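Local coordinates for protein galactonate dehydratase (PDB 5OLC) that belongs to the enolase superfamily, pairing a mandelate racemase-like N-terminal capping domain with a C-terminal TIM-type barrel domain, at residues I11-P16 with K43-D48; E55-A60 with H304-W309; L199-N204 with S225-P230; Y257-F262 with V287-T292; I312-H317 with P367-D372. All coordinates share one frame; numbering follows the deposited sequence.

Contact 1. Residues I11-P16 with K43-D48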
# COMPACT_ATOMS: atom_id res chain seq x y z
N ILE A 11 50.15 -0.34 -0.42
CA ILE A 11 50.08 0.01 1.01
C ILE A 11 51.18 -0.76 1.73
O ILE A 11 51.22 -1.99 1.62
CB ILE A 11 48.67 -0.30 1.62
CG1 ILE A 11 47.56 0.62 1.02
CG2 ILE A 11 48.68 -0.24 3.16
CD1 ILE A 11 46.07 0.06 1.14
N LYS A 12 52.06 -0.05 2.47
CA LYS A 12 53.10 -0.74 3.24
C LYS A 12 52.73 -0.81 4.75
O LYS A 12 52.90 -1.88 5.35
CB LYS A 12 54.54 -0.21 2.98
CG LYS A 12 54.99 1.06 3.71
CD LYS A 12 56.51 1.08 3.85
CE LYS A 12 57.03 2.22 4.70
NZ LYS A 12 57.06 3.53 3.99
N LYS A 13 52.16 0.29 5.32
CA LYS A 13 51.78 0.29 6.73
C LYS A 13 50.54 1.17 7.10
O LYS A 13 50.56 2.40 6.90
CB LYS A 13 52.99 0.65 7.63
CG LYS A 13 53.57 2.07 7.49
CD LYS A 13 54.98 2.12 8.04
CE LYS A 13 55.47 3.52 8.29
NZ LYS A 13 56.86 3.74 7.78
N ILE A 14 49.50 0.52 7.70
CA ILE A 14 48.30 1.18 8.25
C ILE A 14 48.59 1.33 9.76
O ILE A 14 48.91 0.34 10.42
CB ILE A 14 46.96 0.41 7.98
CG1 ILE A 14 46.74 0.12 6.47
CG2 ILE A 14 45.75 1.19 8.55
CD1 ILE A 14 46.00 -1.15 6.20
N GLU A 15 48.49 2.57 10.30
CA GLU A 15 48.79 2.84 11.70
C GLU A 15 47.67 3.57 12.46
O GLU A 15 47.60 4.80 12.42
CB GLU A 15 50.12 3.60 11.85
CG GLU A 15 51.35 2.70 11.69
CD GLU A 15 52.66 3.35 11.28
OE1 GLU A 15 52.74 4.60 11.20
OE2 GLU A 15 53.62 2.59 11.02
N PRO A 16 46.83 2.81 13.21
CA PRO A 16 45.78 3.47 14.01
C PRO A 16 46.30 4.05 15.33
O PRO A 16 47.12 3.43 15.99
CB PRO A 16 44.75 2.36 14.21
CG PRO A 16 45.55 1.07 14.14
CD PRO A 16 46.80 1.34 13.37
N LYS A 43 46.83 6.49 9.82
CA LYS A 43 47.82 6.94 8.87
C LYS A 43 48.18 5.73 7.99
O LYS A 43 48.78 4.75 8.46
CB LYS A 43 49.07 7.51 9.55
CG LYS A 43 50.01 8.28 8.63
CD LYS A 43 51.40 8.25 9.20
CE LYS A 43 52.28 9.33 8.64
NZ LYS A 43 53.41 9.67 9.56
N ILE A 44 47.75 5.78 6.73
CA ILE A 44 48.09 4.73 5.77
C ILE A 44 49.24 5.31 4.99
O ILE A 44 49.15 6.44 4.50
CB ILE A 44 46.92 4.28 4.85
CG1 ILE A 44 45.69 3.85 5.68
CG2 ILE A 44 47.39 3.13 3.90
CD1 ILE A 44 44.42 3.94 5.00
N THR A 45 50.35 4.55 4.93
CA THR A 45 51.54 4.95 4.19
C THR A 45 51.87 3.87 3.14
O THR A 45 51.84 2.66 3.41
CB THR A 45 52.74 5.38 5.09
OG1 THR A 45 53.73 4.35 5.12
CG2 THR A 45 52.33 5.80 6.52
N LEU A 46 52.17 4.36 1.92
CA LEU A 46 52.52 3.57 0.75
C LEU A 46 54.01 3.24 0.74
O LEU A 46 54.79 3.89 1.46
CB LEU A 46 52.14 4.35 -0.52
CG LEU A 46 50.68 4.87 -0.67
CD1 LEU A 46 50.47 5.48 -2.03
CD2 LEU A 46 49.64 3.77 -0.43
N ASP A 47 54.43 2.25 -0.11
CA ASP A 47 55.83 1.85 -0.27
C ASP A 47 56.72 3.07 -0.55
O ASP A 47 57.84 3.14 -0.05
CB ASP A 47 55.99 0.84 -1.44
CG ASP A 47 55.32 -0.52 -1.33
OD1 ASP A 47 54.94 -0.92 -0.20
OD2 ASP A 47 55.23 -1.22 -2.36
N ASP A 48 56.21 4.04 -1.33
CA ASP A 48 56.86 5.30 -1.73
C ASP A 48 56.77 6.43 -0.68
O ASP A 48 57.09 7.58 -0.98
CB ASP A 48 56.28 5.76 -3.08
CG ASP A 48 54.78 5.68 -3.08
OD1 ASP A 48 54.16 6.46 -2.36
OD2 ASP A 48 54.24 4.72 -3.68

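Contact 2. Residues E55-A60 with H304-W309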
# COMPACT_ATOMS: atom_id res chain seq x y z
N GLU A 55 40.12 9.18 9.87
CA GLU A 55 39.46 9.25 11.16
C GLU A 55 38.17 8.41 11.16
O GLU A 55 37.45 8.37 10.15
CB GLU A 55 39.13 10.72 11.48
CG GLU A 55 38.68 11.03 12.90
CD GLU A 55 38.64 12.51 13.20
OE1 GLU A 55 39.26 13.29 12.44
OE2 GLU A 55 37.97 12.91 14.17
N GLY A 56 37.92 7.75 12.28
CA GLY A 56 36.72 6.97 12.55
C GLY A 56 35.91 7.63 13.65
O GLY A 56 36.51 8.22 14.56
N TYR A 57 34.57 7.59 13.56
CA TYR A 57 33.70 8.21 14.57
C TYR A 57 33.02 7.16 15.44
O TYR A 57 32.36 6.26 14.91
CB TYR A 57 32.68 9.18 13.94
CG TYR A 57 31.75 9.84 14.94
CD1 TYR A 57 32.12 11.00 15.60
CD2 TYR A 57 30.48 9.32 15.19
CE1 TYR A 57 31.25 11.63 16.50
CE2 TYR A 57 29.61 9.93 16.09
CZ TYR A 57 30.00 11.09 16.75
OH TYR A 57 29.14 11.69 17.64
N GLY A 58 33.18 7.31 16.76
CA GLY A 58 32.60 6.42 17.76
C GLY A 58 33.56 6.06 18.89
O GLY A 58 34.38 6.90 19.26
N PRO A 59 33.49 4.83 19.46
CA PRO A 59 34.40 4.47 20.56
C PRO A 59 35.81 4.11 20.08
O PRO A 59 36.07 3.01 19.55
CB PRO A 59 33.67 3.33 21.29
CG PRO A 59 32.41 3.06 20.48
CD PRO A 59 32.58 3.71 19.15
N ALA A 60 36.73 5.06 20.26
CA ALA A 60 38.12 5.01 19.83
C ALA A 60 38.76 3.60 19.83
O ALA A 60 39.04 3.07 18.75
CB ALA A 60 38.95 5.97 20.65
N HIS A 304 27.25 15.12 9.28
CA HIS A 304 27.50 15.25 10.70
C HIS A 304 29.03 15.24 10.86
O HIS A 304 29.70 14.41 10.22
CB HIS A 304 26.85 14.09 11.48
CG HIS A 304 27.08 14.14 12.96
ND1 HIS A 304 27.96 13.27 13.60
CD2 HIS A 304 26.53 14.96 13.90
CE1 HIS A 304 27.92 13.59 14.88
NE2 HIS A 304 27.08 14.60 15.11
N THR A 305 29.59 16.21 11.63
CA THR A 305 31.04 16.32 11.89
C THR A 305 31.32 16.66 13.34
O THR A 305 30.91 17.73 13.82
CB THR A 305 31.79 17.25 10.91
OG1 THR A 305 30.90 17.95 10.04
CG2 THR A 305 32.84 16.51 10.11
N TRP A 306 32.02 15.75 14.06
CA TRP A 306 32.36 15.92 15.47
C TRP A 306 33.66 15.19 15.84
O TRP A 306 33.67 14.28 16.68
CB TRP A 306 31.18 15.48 16.37
CG TRP A 306 31.10 16.17 17.70
CD1 TRP A 306 30.81 17.49 17.93
CD2 TRP A 306 31.24 15.56 19.00
NE1 TRP A 306 30.78 17.74 19.28
CE2 TRP A 306 31.04 16.58 19.96
CE3 TRP A 306 31.53 14.26 19.44
CZ2 TRP A 306 31.13 16.33 21.34
CZ3 TRP A 306 31.61 14.01 20.80
CH2 TRP A 306 31.41 15.03 21.74
N GLY A 307 34.76 15.64 15.22
CA GLY A 307 36.09 15.08 15.46
C GLY A 307 37.21 16.09 15.31
O GLY A 307 37.07 17.24 15.72
N THR A 308 38.34 15.64 14.73
CA THR A 308 39.51 16.50 14.50
C THR A 308 39.38 17.14 13.12
O THR A 308 38.34 16.98 12.47
CB THR A 308 40.84 15.73 14.67
OG1 THR A 308 41.06 14.90 13.55
CG2 THR A 308 40.93 14.94 15.95
N TRP A 309 40.42 17.84 12.65
CA TRP A 309 40.36 18.44 11.32
C TRP A 309 40.47 17.40 10.22
O TRP A 309 40.15 17.74 9.09
CB TRP A 309 41.37 19.57 11.14
CG TRP A 309 41.12 20.74 12.03
CD1 TRP A 309 41.71 20.99 13.24
CD2 TRP A 309 40.22 21.83 11.79
NE1 TRP A 309 41.22 22.17 13.77
CE2 TRP A 309 40.29 22.70 12.91
CE3 TRP A 309 39.36 22.18 10.73
CZ2 TRP A 309 39.55 23.88 13.00
CZ3 TRP A 309 38.62 23.35 10.82
CH2 TRP A 309 38.72 24.19 11.94

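Contact 3. Residues L199-N204 with S225-P230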
# COMPACT_ATOMS: atom_id res chain seq x y z
N LEU A 199 19.19 29.48 13.93
CA LEU A 199 19.34 28.70 15.14
C LEU A 199 18.68 27.32 14.98
O LEU A 199 17.53 27.24 14.54
CB LEU A 199 18.74 29.50 16.33
CG LEU A 199 18.69 28.85 17.71
CD1 LEU A 199 20.07 28.77 18.34
CD2 LEU A 199 17.77 29.62 18.61
N MET A 200 19.41 26.24 15.33
CA MET A 200 18.93 24.85 15.24
C MET A 200 19.00 24.16 16.61
O MET A 200 19.90 24.46 17.39
CB MET A 200 19.75 24.03 14.22
CG MET A 200 19.70 24.57 12.81
SD MET A 200 20.89 25.89 12.47
CE MET A 200 22.34 24.99 12.35
N ILE A 201 18.07 23.22 16.88
CA ILE A 201 18.00 22.47 18.14
C ILE A 201 18.35 20.98 17.93
O ILE A 201 17.94 20.39 16.93
CB ILE A 201 16.66 22.69 18.90
CG1 ILE A 201 15.43 22.31 18.04
CG2 ILE A 201 16.56 24.13 19.38
CD1 ILE A 201 14.17 21.95 18.81
N ASP A 202 19.14 20.39 18.86
CA ASP A 202 19.57 19.00 18.80
C ASP A 202 19.22 18.27 20.10
O ASP A 202 19.80 18.55 21.15
CB ASP A 202 21.07 18.91 18.50
CG ASP A 202 21.66 17.51 18.39
OD1 ASP A 202 20.87 16.53 18.22
OD2 ASP A 202 22.91 17.38 18.45
N SER A 203 18.28 17.31 20.01
CA SER A 203 17.81 16.52 21.15
C SER A 203 18.79 15.44 21.58
O SER A 203 18.98 15.26 22.77
CB SER A 203 16.46 15.89 20.83
OG SER A 203 16.12 14.85 21.73
N ASN A 204 19.40 14.73 20.60
CA ASN A 204 20.28 13.57 20.77
C ASN A 204 19.41 12.41 21.23
O ASN A 204 19.71 11.77 22.24
CB ASN A 204 21.45 13.81 21.75
CG ASN A 204 22.16 15.12 21.59
OD1 ASN A 204 22.14 15.99 22.48
ND2 ASN A 204 22.84 15.28 20.46
N SER A 225 15.63 26.69 12.47
CA SER A 225 16.06 26.24 11.14
C SER A 225 15.88 24.73 10.95
O SER A 225 15.50 24.31 9.86
CB SER A 225 17.47 26.70 10.83
OG SER A 225 17.48 28.12 10.77
N TRP A 226 16.11 23.92 12.01
CA TRP A 226 15.87 22.48 11.98
C TRP A 226 15.97 21.82 13.38
O TRP A 226 16.61 22.37 14.28
CB TRP A 226 16.71 21.70 10.93
CG TRP A 226 18.13 21.40 11.29
CD1 TRP A 226 18.58 20.54 12.24
CD2 TRP A 226 19.30 21.85 10.58
NE1 TRP A 226 19.95 20.49 12.23
CE2 TRP A 226 20.42 21.29 11.23
CE3 TRP A 226 19.51 22.74 9.51
CZ2 TRP A 226 21.73 21.57 10.82
CZ3 TRP A 226 20.81 23.01 9.10
CH2 TRP A 226 21.90 22.41 9.75
N PHE A 227 15.34 20.64 13.52
CA PHE A 227 15.36 19.82 14.72
C PHE A 227 16.15 18.54 14.41
O PHE A 227 15.69 17.69 13.63
CB PHE A 227 13.93 19.54 15.23
CG PHE A 227 13.78 18.97 16.62
CD1 PHE A 227 14.89 18.69 17.41
CD2 PHE A 227 12.52 18.68 17.14
CE1 PHE A 227 14.75 18.15 18.69
CE2 PHE A 227 12.37 18.15 18.43
CZ PHE A 227 13.49 17.88 19.19
N GLU A 228 17.36 18.45 14.99
CA GLU A 228 18.30 17.35 14.83
C GLU A 228 18.04 16.22 15.82
O GLU A 228 17.81 16.48 17.00
CB GLU A 228 19.75 17.85 14.94
CG GLU A 228 20.74 16.98 14.18
CD GLU A 228 22.19 17.44 14.23
OE1 GLU A 228 22.49 18.51 13.67
OE2 GLU A 228 23.03 16.70 14.80
N GLU A 229 18.06 14.98 15.30
CA GLU A 229 17.81 13.72 16.02
C GLU A 229 16.66 13.87 17.09
O GLU A 229 16.92 13.69 18.29
CB GLU A 229 19.13 13.18 16.61
CG GLU A 229 20.10 12.65 15.56
CD GLU A 229 19.91 11.21 15.11
OE1 GLU A 229 20.12 10.30 15.93
OE2 GLU A 229 19.62 11.00 13.91
N PRO A 230 15.42 14.26 16.69
CA PRO A 230 14.35 14.49 17.69
C PRO A 230 13.89 13.28 18.49
O PRO A 230 13.53 13.43 19.66
CB PRO A 230 13.21 15.06 16.85
CG PRO A 230 13.46 14.52 15.48
CD PRO A 230 14.93 14.57 15.33

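Contact 4. Residues Y257-F262 with V287-T292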
# COMPACT_ATOMS: atom_id res chain seq x y z
N TYR A 257 23.90 4.19 8.82
CA TYR A 257 25.10 3.66 8.18
C TYR A 257 24.80 2.99 6.84
O TYR A 257 23.81 2.26 6.71
CB TYR A 257 25.78 2.63 9.12
CG TYR A 257 26.24 3.20 10.45
CD1 TYR A 257 25.35 3.33 11.52
CD2 TYR A 257 27.57 3.56 10.67
CE1 TYR A 257 25.76 3.87 12.74
CE2 TYR A 257 27.99 4.09 11.89
CZ TYR A 257 27.08 4.24 12.92
OH TYR A 257 27.50 4.74 14.13
N LEU A 258 25.66 3.24 5.85
CA LEU A 258 25.64 2.73 4.48
C LEU A 258 24.50 3.28 3.61
O LEU A 258 23.57 3.93 4.10
CB LEU A 258 25.67 1.18 4.41
CG LEU A 258 26.80 0.45 5.13
CD1 LEU A 258 26.70 -1.05 4.92
CD2 LEU A 258 28.18 0.94 4.67
N LYS A 259 24.61 3.02 2.29
CA LYS A 259 23.63 3.39 1.27
C LYS A 259 22.29 2.70 1.59
O LYS A 259 21.22 3.31 1.44
CB LYS A 259 24.14 3.02 -0.15
CG LYS A 259 24.53 1.54 -0.37
CD LYS A 259 24.90 1.21 -1.82
CE LYS A 259 26.38 1.14 -2.06
NZ LYS A 259 26.98 -0.07 -1.43
N TYR A 260 22.36 1.44 2.09
CA TYR A 260 21.19 0.63 2.42
C TYR A 260 20.42 1.19 3.58
O TYR A 260 19.19 1.15 3.57
CB TYR A 260 21.61 -0.82 2.68
CG TYR A 260 22.48 -1.40 1.59
CD1 TYR A 260 21.92 -1.93 0.44
CD2 TYR A 260 23.86 -1.47 1.74
CE1 TYR A 260 22.71 -2.52 -0.55
CE2 TYR A 260 24.66 -2.03 0.75
CZ TYR A 260 24.08 -2.55 -0.39
OH TYR A 260 24.85 -3.10 -1.39
N GLY A 261 21.15 1.72 4.56
CA GLY A 261 20.58 2.35 5.74
C GLY A 261 19.87 3.63 5.37
O GLY A 261 18.74 3.87 5.81
N PHE A 262 20.52 4.45 4.53
CA PHE A 262 19.94 5.70 4.08
C PHE A 262 18.79 5.53 3.09
O PHE A 262 17.91 6.38 3.09
CB PHE A 262 21.00 6.64 3.55
CG PHE A 262 21.48 7.52 4.68
CD1 PHE A 262 20.70 8.59 5.13
CD2 PHE A 262 22.66 7.24 5.34
CE1 PHE A 262 21.13 9.39 6.19
CE2 PHE A 262 23.10 8.04 6.40
CZ PHE A 262 22.33 9.12 6.81
N VAL A 287 29.55 8.14 1.77
CA VAL A 287 28.76 9.38 1.90
C VAL A 287 28.49 9.98 0.52
O VAL A 287 27.40 10.52 0.31
CB VAL A 287 29.31 10.40 2.90
CG1 VAL A 287 28.48 11.69 2.88
CG2 VAL A 287 29.30 9.80 4.30
N LYS A 288 29.40 9.78 -0.46
CA LYS A 288 29.14 10.22 -1.85
C LYS A 288 28.00 9.39 -2.46
O LYS A 288 27.15 9.94 -3.15
CB LYS A 288 30.39 10.10 -2.74
CG LYS A 288 30.75 11.37 -3.52
CD LYS A 288 29.69 11.84 -4.54
CE LYS A 288 30.30 12.49 -5.75
NZ LYS A 288 29.28 13.21 -6.56
N LYS A 289 27.98 8.07 -2.19
CA LYS A 289 26.92 7.19 -2.71
C LYS A 289 25.57 7.54 -2.06
O LYS A 289 24.55 7.64 -2.75
CB LYS A 289 27.30 5.71 -2.59
CG LYS A 289 28.49 5.34 -3.49
CD LYS A 289 28.63 3.81 -3.52
CE LYS A 289 29.26 3.23 -4.76
NZ LYS A 289 30.66 3.64 -4.88
N ILE A 290 25.61 7.85 -0.74
CA ILE A 290 24.47 8.36 0.04
C ILE A 290 24.03 9.73 -0.57
O ILE A 290 22.83 9.99 -0.64
CB ILE A 290 24.83 8.47 1.55
CG1 ILE A 290 25.09 7.09 2.16
CG2 ILE A 290 23.75 9.25 2.34
CD1 ILE A 290 25.77 7.12 3.55
N ALA A 291 24.98 10.55 -1.05
CA ALA A 291 24.67 11.84 -1.67
C ALA A 291 23.87 11.68 -2.98
O ALA A 291 22.95 12.46 -3.21
CB ALA A 291 25.93 12.65 -1.88
N THR A 292 24.19 10.64 -3.79
CA THR A 292 23.49 10.25 -5.04
C THR A 292 22.03 9.87 -4.72
O THR A 292 21.09 10.28 -5.42
CB THR A 292 24.28 9.07 -5.68
OG1 THR A 292 25.47 9.58 -6.28
CG2 THR A 292 23.47 8.27 -6.70

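Contact 5. Residues I312-H317 with P367-D372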
# COMPACT_ATOMS: atom_id res chain seq x y z
N ILE A 312 36.78 17.14 9.85
CA ILE A 312 36.24 18.39 9.32
C ILE A 312 36.63 18.56 7.85
O ILE A 312 35.76 18.85 7.03
CB ILE A 312 36.57 19.63 10.18
CG1 ILE A 312 36.06 19.42 11.61
CG2 ILE A 312 35.99 20.92 9.58
CD1 ILE A 312 36.96 20.01 12.71
N SER A 313 37.91 18.27 7.49
CA SER A 313 38.42 18.34 6.12
C SER A 313 37.59 17.52 5.14
O SER A 313 37.20 18.07 4.11
CB SER A 313 39.88 17.92 6.06
OG SER A 313 40.68 18.91 6.67
N ALA A 314 37.28 16.25 5.48
CA ALA A 314 36.47 15.34 4.67
C ALA A 314 35.09 15.98 4.36
O ALA A 314 34.63 15.90 3.22
CB ALA A 314 36.31 14.01 5.38
N ALA A 315 34.48 16.67 5.37
CA ALA A 315 33.22 17.39 5.19
C ALA A 315 33.42 18.62 4.33
O ALA A 315 32.59 18.85 3.46
CB ALA A 315 32.62 17.76 6.53
N VAL A 316 34.52 19.37 4.52
CA VAL A 316 34.81 20.55 3.69
C VAL A 316 34.79 20.13 2.23
O VAL A 316 34.08 20.74 1.42
CB VAL A 316 36.17 21.25 4.01
CG1 VAL A 316 36.31 22.55 3.23
CG2 VAL A 316 36.35 21.51 5.50
N HIS A 317 35.52 19.06 1.91
CA HIS A 317 35.61 18.53 0.56
C HIS A 317 34.32 17.88 0.09
O HIS A 317 34.03 17.95 -1.10
CB HIS A 317 36.82 17.60 0.44
CG HIS A 317 38.10 18.39 0.44
ND1 HIS A 317 38.72 18.76 -0.74
CD2 HIS A 317 38.76 18.96 1.48
CE1 HIS A 317 39.77 19.49 -0.38
NE2 HIS A 317 39.83 19.64 0.94
N PRO A 367 46.74 19.42 -2.35
CA PRO A 367 46.45 17.99 -2.67
C PRO A 367 46.00 17.17 -1.46
O PRO A 367 46.64 17.20 -0.40
CB PRO A 367 47.77 17.46 -3.24
CG PRO A 367 48.60 18.64 -3.51
CD PRO A 367 48.16 19.74 -2.59
N GLY A 368 44.89 16.46 -1.64
CA GLY A 368 44.27 15.66 -0.59
C GLY A 368 43.35 16.49 0.27
O GLY A 368 42.85 17.53 -0.18
N LEU A 369 43.12 16.04 1.51
CA LEU A 369 42.23 16.72 2.46
C LEU A 369 42.78 18.09 2.89
O LEU A 369 42.01 18.99 3.23
CB LEU A 369 41.96 15.84 3.70
CG LEU A 369 41.37 14.45 3.49
CD1 LEU A 369 41.63 13.59 4.68
CD2 LEU A 369 39.87 14.52 3.19
N GLY A 370 44.10 18.21 2.87
CA GLY A 370 44.79 19.44 3.25
C GLY A 370 45.06 19.48 4.73
O GLY A 370 44.96 20.54 5.35
N VAL A 371 45.38 18.29 5.28
CA VAL A 371 45.66 18.09 6.70
C VAL A 371 46.89 17.25 6.99
O VAL A 371 47.22 16.30 6.25
CB VAL A 371 44.47 17.53 7.53
CG1 VAL A 371 43.50 18.63 7.90
CG2 VAL A 371 43.80 16.34 6.85
N ASP A 372 47.50 17.57 8.15
CA ASP A 372 48.64 16.88 8.74
C ASP A 372 48.46 16.70 10.25
O ASP A 372 47.59 17.33 10.85
CB ASP A 372 49.96 17.59 8.40
CG ASP A 372 50.92 16.68 7.67
OD1 ASP A 372 50.95 15.46 7.98
OD2 ASP A 372 51.64 17.18 6.77

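Contact 1. Residues I11-P16 with K43-D48
Ile14 and Ile44 share the same first torsion, chi1 -54°, which sets each CG2 anti to its backbone N. As a directly opposed non-hydrogen-bonded pair with matching torsions, they lie side by side and point the same way, with Ile14 CG2 3.9 Å from Ile44 CG1. Ile44 also meets Ile11, methyl to methyl, with its CG2 3.7 Å from Ile11 CG2. Leu46 joins through CD2, which is 4.0 Å from Ile11 CG1. Helix 101-120 covers Ile44 and Leu46 with Ile109, Ala112 and Ile116, and Ile67 of helix 60-70 packs on Ile14.

Over 11-16 and 43-46 the strands run antiparallel, at 161°. A classic beta bulge interrupts the pairing, because Lys12 and Lys13 both face Thr45. Thr45 O accepts two bonds in its carbonyl plane, from Lys12 N at 2.9 Å and from Lys13 N at 3.1 Å. Thr45 N returns a bond to Lys13 O at 2.9 Å. The Lys13 and Thr45 side chains share the sheet face away from Ile14 and Ile44, where Lys13 CG is 3.3 Å from Thr45 OG1. Lys12 bends at chi4 and makes a weak bond from NZ to Leu46 O at 3.4 Å.

The chemistry is two-faced. Ile14, Ile44 and Leu46 pack against helices, and Ile11 adds to the apolar patch. On the other side Lys12 and Lys13 keep their charged ends at the exposed face.

Contact 2. Residues E55-A60 with H304-W309
Glu55 and Tyr57 face a segment with no regular structure, and the backbones stay apart, with Tyr57 CA 7.3 Å from Gly307 CA and Glu55 CA 8.0 Å from Thr308 CA. Side chains from 55-60 span the gap.

Glu55 has CG anti to its backbone N (chi1 -168°) and is extended beyond it. Its carboxylate thus reaches Thr308. OE2 of Glu55 accepts the backbone N of Thr308 at 2.8 Å, on its syn lone pair and nearly straight at 162°. OE1 of Glu55 is met by Thr308 OG1 at 2.7 Å, from above the carboxylate plane. Thr308 is the N-cap of helix 309-321, and its OG1 also bonds Ile310 N. Glu55 OE1 takes Ala311 N as well. The carboxylate is therefore gripped at the start of the helix, whose field should favour a negative group there.

Tyr57 makes the second patch. The edge of His304 points at its face in an offset edge-to-face pair, centroids 5.4 Å apart and planes at 80°. CE1 of His304 comes 3.8 Å from Tyr57 CZ, and His304 ND1 is bonded to Asp277. Trp306 O lies at the Tyr57 ring edge, 3.6 Å from Tyr57 CE1.

The contact joins the capping domain to the barrel, just after strand 300-301. In enolase-superfamily proteins the active site generally lies at this interface, between the cap and the C-terminal ends of the barrel strands. Ile39 and Ile41 of strand 36-46 pack on both Glu55 and Thr308. Cys279 of helix 278-281 touches Glu55 and Tyr57, and strand 350-357 adds Thr350 beside Thr308.

Contact 3. Residues L199-N204 with S225-P230
Asp202 and Glu228 bring two carboxylates close together, with Asp202 OD2 3.7 Å from Glu228 OE2 and the planes 36° apart. Lys172 answers the pair with a salt bridge to Glu228 OE2 and a long, weak ion pair to Asp202 OD2. Glu254 adds a third carboxylate near Glu228. In enolase-superfamily barrels, acidic residues at the C-terminal ends of successive barrel strands commonly hold a metal ion, and this cluster is consistent with such a site.

The two strands are parallel neighbours, 25° apart over 199-202 and 226-228, in a beta-alpha-beta unit of the TIM-type barrel, linked by helix 209-219. Ile201 grips the next strand with both backbone groups. Its N bonds Trp226 O at 3.1 Å, and its O receives Glu228 N at 2.8 Å. Beyond it, Ser203 N bonds Glu228 O at 3.2 Å.

Met200 bends at chi2 (84°) and lies over one face of Trp226. Its CG is 3.7 Å from the centroid of the Trp226 six-membered ring. Its SD also stands over that face, 4.4 Å from the same centroid, as a Met-aromatic contact. Tyr140 packs edge-to-face with Trp226.

Phe227 is sandwiched on the other side of the sheet. Ile201 CD1 sits over the centre of one face, 3.7 Å from the ring centroid, and Pro230 CB covers the opposite face. Ser203 CB touches the ring edge.

Contact 4. Residues Y257-F262 with V287-T292
Ile290 presses on Phe262 with two methyls. Its CG2 lies over one face of the Phe262 ring, 4.0 Å from the centroid and 24° off the normal, shifted toward the rim near CG. Its CD1 reaches further along the ring, 3.6 Å from Phe262 CD2. The same CD1 is 3.9 Å from Leu258 O, and Ile290 CG1 is 4.1 Å from Lys259 CA. Ile290 thus fits between Phe262 and the first turn of helix 258-267.

Next to this, the aliphatic parts of two lysines lie side by side and point the same way, with Lys259 CE 3.8 Å from Lys289 CD. Their charged tips diverge. Lys259 NZ and Lys289 NZ are 6.3 Å apart. The bends of Lys259 at chi3 and chi4 lay its CE beside Lys289 and turn its NZ to Glu286, with which it forms a salt bridge. Lys289 has a long, weak ion pair with Glu83.

No hydrogen bond links the two segments, so apolar packing carries the contact. Pro276 backs both Phe262 and Ile290, and Ala281 touches Ile290.

Over the short segments 258-262 and 287-292 the helix axes come within 9.0 Å, their N-to-C directions 34° apart. Both helices belong to the outer layer of the barrel domain, following strands 250-252 and 273-274. Helix 82-93 packs on Leu258, helix 309-321 packs on Val287, and a third subunit lies against Lys259 and Lys289.

Contact 5. Residues I312-H317 with P367-D372
Leu369 lies against one turn of helix 309-321, at Ser313 and Ala314. It begins at CB, which is 3.8 Å from Ser313 CB. CG, anti to the carbonyl carbon (chi1 -57°), lets CD2 end on Ala314, 3.8 Å from its CA and 4.2 Å from its CB. Val111 of helix 101-120 and Val125 of helix 125-128 also pack on the leucine.

Polar groups flank this apolar patch. His317 NE2 gives a weak, bent bond to Leu369 O at 3.2 Å and 121°. The bond between His317 ND1 and Ser126 N is the main polar hold on the ring; the bond to Leu369 O adds little. Ser313 OG bonds Trp309 O in its own helix, and Val371 CG1 packs beside it.

Gly368 and Gly370, both with positive phi, bracket Leu369 in the turn that leads into strand 371-373. Leu369 N bonds Asp115 of helix 101-120. The packing joins the last part of the chain to a barrel helix and a helix of the capping domain. Such a return of the C-terminal segment to the cap is a known feature of enolase-superfamily folds.

Overall arrangement
Contact 1 lies farthest out, in the three-stranded sheet of the capping domain, and is partly buried. Contacts 2 to 5 are buried. Contacts 1 and 2 use neighbouring strands of that sheet, but contact 2 crosses to the barrel by a carboxylate and an aromatic pair. Contact 3 joins barrel strands and combines backbone bonds with clustered acids. It touches contact 2 where His304 CD2 meets Glu228 OE2, 4.0 Å away. Contact 4 packs outer helices without hydrogen bonds, near subunit neighbours. Contact 5 uses helix 309-321, which contact 2 caps at its start, and the two touch through Thr305 and Ala315. Contacts 1 and 3 lie about 39 Å apart between centres.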